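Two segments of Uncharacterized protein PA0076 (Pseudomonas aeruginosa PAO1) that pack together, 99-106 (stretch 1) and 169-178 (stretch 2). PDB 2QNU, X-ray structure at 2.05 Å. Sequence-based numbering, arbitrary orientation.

Stretch 1 99-106: ADLGGLVG
Stretch 2 (169-178) LAALAQHACD

Two helices meet here almost at right angles: the short helix 101-105 and the helix 169-177 cross at 93°, with their axes 7.8 Å apart at closest approach. At the point where the backbones come closest stands Gly102, which has no side chain. Gly102 CA lies 4.2 Å from the CA of Gln174, which sets the register, and 4.0 Å from Ala173 O. An ideal CB on Gly102 would point toward the second helix and stand 2.7 Å from Gln174 N and 2.9 Å from Ala173 C, both clashes. Backbone therefore packs on backbone, in ordinary helical conformation (Gly102 phi/psi -64/-49, Gln174 -59/-44).

Cys177 has the most surface covered in this contact. Its CB points toward the first stretch, and with chi1 in m the sulfur reaches into the space beside the glycine: SG is 3.9 Å from Gly102 N and 4.3 Å from Val105 CG2, while Cys177 CB lies 3.9 Å from Leu101 CB. Leu101 is m,t and Val105 is t; the contacts of Cys177 with the Leu101 and Val105 side chains are apolar.

Asp100 covers the other side of the glycine from this sulfur. As N-cap, with phi/psi -89/89 and chi1 t, it accepts at Asp100 OD1 from Gly102 N and Gly103 N, each at 3.3 Å and each bond weak. Asp100 OD1 lies 3.5 Å from Gln174 CG. The CA-to-CB bond of Gln174 points sideways to the first stretch, though the end of the side chain comes nearer; chi1 is -14°, between wells, chi2 t and chi3 125°.

No direct hydrogen bond joins the stretches. Instead one water donates to Asp100 OD1 at 3.0 Å and to Ala170 O at 2.8 Å. The rule is economical: glycine at the crossing, cysteine beside it, and a cap that also takes part in a water bridge.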

ATOM      1  N   ALA B  99      -9.452  -0.763  12.136  1.00 47.38           N
ATOM      2  CA  ALA B  99      -8.115  -0.781  12.738  1.00 46.73           C
ATOM      3  C   ALA B  99      -7.049  -0.661  11.662  1.00 46.29           C
ATOM      4  O   ALA B  99      -7.316  -0.992  10.515  1.00 44.98           O
ATOM      5  CB  ALA B  99      -7.915  -2.044  13.552  1.00 47.81           C
ATOM      6  N   ASP B 100      -5.871  -0.159  12.048  1.00 46.05           N
ATOM      7  CA  ASP B 100      -4.746   0.076  11.137  1.00 44.87           C
ATOM      8  C   ASP B 100      -3.833  -1.166  11.001  1.00 43.33           C
ATOM      9  O   ASP B 100      -2.832  -1.346  11.699  1.00 41.48           O
ATOM     10  CB  ASP B 100      -3.973   1.314  11.594  1.00 45.58           C
ATOM     11  CG  ASP B 100      -2.599   1.481  10.906  1.00 48.89           C
ATOM     12  OD1 ASP B 100      -2.475   1.375   9.657  1.00 52.10           O
ATOM     13  OD2 ASP B 100      -1.623   1.776  11.668  1.00 56.93           O
ATOM     14  N   LEU B 101      -4.194  -1.999  10.039  1.00 41.55           N
ATOM     15  CA  LEU B 101      -3.442  -3.178   9.712  1.00 40.34           C
ATOM     16  C   LEU B 101      -2.049  -2.893   9.172  1.00 40.75           C
ATOM     17  O   LEU B 101      -1.147  -3.773   9.229  1.00 38.46           O
ATOM     18  CB  LEU B 101      -4.238  -4.004   8.751  1.00 39.56           C
ATOM     19  CG  LEU B 101      -5.541  -4.543   9.285  1.00 40.84           C
ATOM     20  CD1 LEU B 101      -6.149  -5.452   8.228  1.00 44.49           C
ATOM     21  CD2 LEU B 101      -5.335  -5.284  10.604  1.00 43.63           C
ATOM     22  N   GLY B 102      -1.881  -1.673   8.634  1.00 40.31           N
ATOM     23  CA  GLY B 102      -0.649  -1.262   7.995  1.00 40.77           C
ATOM     24  C   GLY B 102       0.452  -1.247   9.046  1.00 41.26           C
ATOM     25  O   GLY B 102       1.533  -1.747   8.823  1.00 41.26           O
ATOM     26  N   GLY B 103       0.169  -0.612  10.167  1.00 42.24           N
ATOM     27  CA  GLY B 103       1.157  -0.385  11.208  1.00 43.05           C
ATOM     28  C   GLY B 103       1.445  -1.652  11.953  1.00 43.18           C
ATOM     29  O   GLY B 103       2.417  -1.749  12.669  1.00 44.46           O
ATOM     30  N   LEU B 104       0.564  -2.626  11.818  1.00 43.22           N
ATOM     31  CA  LEU B 104       0.724  -3.917  12.447  1.00 42.77           C
ATOM     32  C   LEU B 104       1.604  -4.861  11.595  1.00 41.28           C
ATOM     33  O   LEU B 104       2.589  -5.467  12.084  1.00 39.31           O
ATOM     34  CB  LEU B 104      -0.685  -4.460  12.584  1.00 43.52           C
ATOM     35  CG  LEU B 104      -1.024  -5.692  13.374  1.00 47.15           C
ATOM     36  CD1 LEU B 104      -0.675  -5.520  14.852  1.00 49.04           C
ATOM     37  CD2 LEU B 104      -2.528  -5.899  13.213  1.00 47.59           C
ATOM     38  N   VAL B 105       1.258  -4.978  10.314  1.00 38.17           N
ATOM     39  CA  VAL B 105       2.066  -5.703   9.367  1.00 37.15           C
ATOM     40  C   VAL B 105       3.423  -5.051   9.390  1.00 38.53           C
ATOM     41  O   VAL B 105       4.442  -5.711   9.577  1.00 39.06           O
ATOM     42  CB  VAL B 105       1.470  -5.706   7.931  1.00 36.02           C
ATOM     43  CG1 VAL B 105       2.412  -6.337   7.008  1.00 35.82           C
ATOM     44  CG2 VAL B 105       0.095  -6.380   7.904  1.00 34.50           C
ATOM     45  N   GLY B 106       3.461  -3.727   9.340  1.00 40.31           N
ATOM     46  CA  GLY B 106       4.724  -3.008   9.360  1.00 40.64           C
ATOM     47  C   GLY B 106       5.221  -2.515  10.693  1.00 42.36           C
ATOM     48  O   GLY B 106       5.980  -1.535  10.752  1.00 43.25           O
ATOM     49  N   LEU B 169       2.813   8.134   4.864  1.00 34.29           N
ATOM     50  CA  LEU B 169       3.345   6.775   4.817  1.00 34.25           C
ATOM     51  C   LEU B 169       2.386   5.805   5.476  1.00 33.37           C
ATOM     52  O   LEU B 169       2.103   4.733   4.931  1.00 32.81           O
ATOM     53  CB  LEU B 169       4.757   6.705   5.463  1.00 35.41           C
ATOM     54  CG  LEU B 169       5.533   5.399   5.175  1.00 35.37           C
ATOM     55  CD1 LEU B 169       6.080   5.279   3.761  1.00 35.62           C
ATOM     56  CD2 LEU B 169       6.642   5.294   6.153  1.00 37.51           C
ATOM     57  N   ALA B 170       1.898   6.146   6.660  1.00 32.45           N
ATOM     58  CA  ALA B 170       0.937   5.283   7.297  1.00 32.44           C
ATOM     59  C   ALA B 170      -0.322   5.133   6.461  1.00 33.04           C
ATOM     60  O   ALA B 170      -0.908   4.072   6.472  1.00 33.52           O
ATOM     61  CB  ALA B 170       0.571   5.772   8.714  1.00 33.01           C
ATOM     62  N   ALA B 171      -0.781   6.197   5.789  1.00 32.64           N
ATOM     63  CA  ALA B 171      -1.989   6.091   4.942  1.00 33.02           C
ATOM     64  C   ALA B 171      -1.807   5.106   3.801  1.00 32.08           C
ATOM     65  O   ALA B 171      -2.676   4.287   3.479  1.00 32.35           O
ATOM     66  CB  ALA B 171      -2.367   7.481   4.410  1.00 32.79           C
ATOM     67  N   LEU B 172      -0.662   5.201   3.154  1.00 33.11           N
ATOM     68  CA  LEU B 172      -0.374   4.334   2.017  1.00 33.08           C
ATOM     69  C   LEU B 172      -0.318   2.887   2.448  1.00 32.79           C
ATOM     70  O   LEU B 172      -0.906   2.017   1.815  1.00 30.32           O
ATOM     71  CB  LEU B 172       0.905   4.769   1.327  1.00 32.87           C
ATOM     72  CG  LEU B 172       0.722   5.688   0.129  1.00 35.30           C
ATOM     73  CD1 LEU B 172       0.100   6.993   0.614  1.00 40.63           C
ATOM     74  CD2 LEU B 172       2.018   5.976  -0.440  1.00 36.72           C
ATOM     75  N   ALA B 173       0.411   2.605   3.532  1.00 34.02           N
ATOM     76  CA  ALA B 173       0.472   1.230   4.065  1.00 36.09           C
ATOM     77  C   ALA B 173      -0.912   0.630   4.468  1.00 37.18           C
ATOM     78  O   ALA B 173      -1.178  -0.508   4.141  1.00 39.25           O
ATOM     79  CB  ALA B 173       1.459   1.190   5.265  1.00 35.94           C
ATOM     80  N   GLN B 174      -1.792   1.390   5.125  1.00 38.11           N
ATOM     81  CA  GLN B 174      -3.168   0.909   5.417  1.00 38.62           C
ATOM     82  C   GLN B 174      -3.908   0.577   4.178  1.00 37.71           C
ATOM     83  O   GLN B 174      -4.606  -0.422   4.161  1.00 39.10           O
ATOM     84  CB  GLN B 174      -4.085   1.911   6.159  1.00 40.07           C
ATOM     85  CG  GLN B 174      -3.415   3.094   6.787  1.00 43.60           C
ATOM     86  CD  GLN B 174      -4.336   4.090   7.571  1.00 43.44           C
ATOM     87  OE1 GLN B 174      -4.047   4.340   8.743  1.00 51.10           O
ATOM     88  NE2 GLN B 174      -5.387   4.697   6.916  1.00 43.92           N
ATOM     89  N   HIS B 175      -3.818   1.435   3.152  1.00 36.93           N
ATOM     90  CA  HIS B 175      -4.497   1.192   1.899  1.00 35.26           C
ATOM     91  C   HIS B 175      -4.069  -0.146   1.285  1.00 35.20           C
ATOM     92  O   HIS B 175      -4.910  -0.873   0.697  1.00 34.61           O
ATOM     93  CB  HIS B 175      -4.318   2.352   0.879  1.00 35.62           C
ATOM     94  CG  HIS B 175      -5.113   2.143  -0.371  1.00 36.88           C
ATOM     95  ND1 HIS B 175      -4.576   1.541  -1.502  1.00 38.61           N
ATOM     96  CD2 HIS B 175      -6.421   2.345  -0.638  1.00 39.41           C
ATOM     97  CE1 HIS B 175      -5.527   1.395  -2.412  1.00 38.01           C
ATOM     98  NE2 HIS B 175      -6.646   1.892  -1.921  1.00 42.09           N
ATOM     99  N   ALA B 176      -2.778  -0.504   1.363  1.00 34.46           N
ATOM    100  CA  ALA B 176      -2.379  -1.765   0.767  1.00 34.28           C
ATOM    101  C   ALA B 176      -3.027  -2.971   1.436  1.00 34.47           C
ATOM    102  O   ALA B 176      -3.096  -4.095   0.836  1.00 35.83           O
ATOM    103  CB  ALA B 176      -0.837  -1.899   0.705  1.00 35.51           C
ATOM    104  N   CYS B 177      -3.500  -2.800   2.652  1.00 32.22           N
ATOM    105  CA  CYS B 177      -4.195  -3.861   3.374  1.00 34.64           C
ATOM    106  C   CYS B 177      -5.672  -4.088   3.075  1.00 36.22           C
ATOM    107  O   CYS B 177      -6.212  -5.171   3.350  1.00 37.81           O
ATOM    108  CB  CYS B 177      -4.054  -3.649   4.904  1.00 34.35           C
ATOM    109  SG  CYS B 177      -2.316  -3.784   5.391  1.00 38.29           S
ATOM    110  N   ASP B 178      -6.335  -3.102   2.503  1.00 37.87           N
ATOM    111  CA  ASP B 178      -7.752  -3.179   2.279  1.00 37.99           C
ATOM    112  C   ASP B 178      -8.084  -4.241   1.271  1.00 38.38           C
ATOM    113  O   ASP B 178      -7.404  -4.377   0.226  1.00 38.22           O
ATOM    114  CB  ASP B 178      -8.262  -1.833   1.822  1.00 39.93           C
ATOM    115  CG  ASP B 178      -8.109  -0.757   2.910  1.00 43.88           C
ATOM    116  OD1 ASP B 178      -8.050  -1.087   4.121  1.00 50.01           O
ATOM    117  OD2 ASP B 178      -8.031   0.417   2.563  1.00 49.89           O
TER
HETATM  118  O   HOH W   1       0.070   2.126   8.273  1.00 47.87           O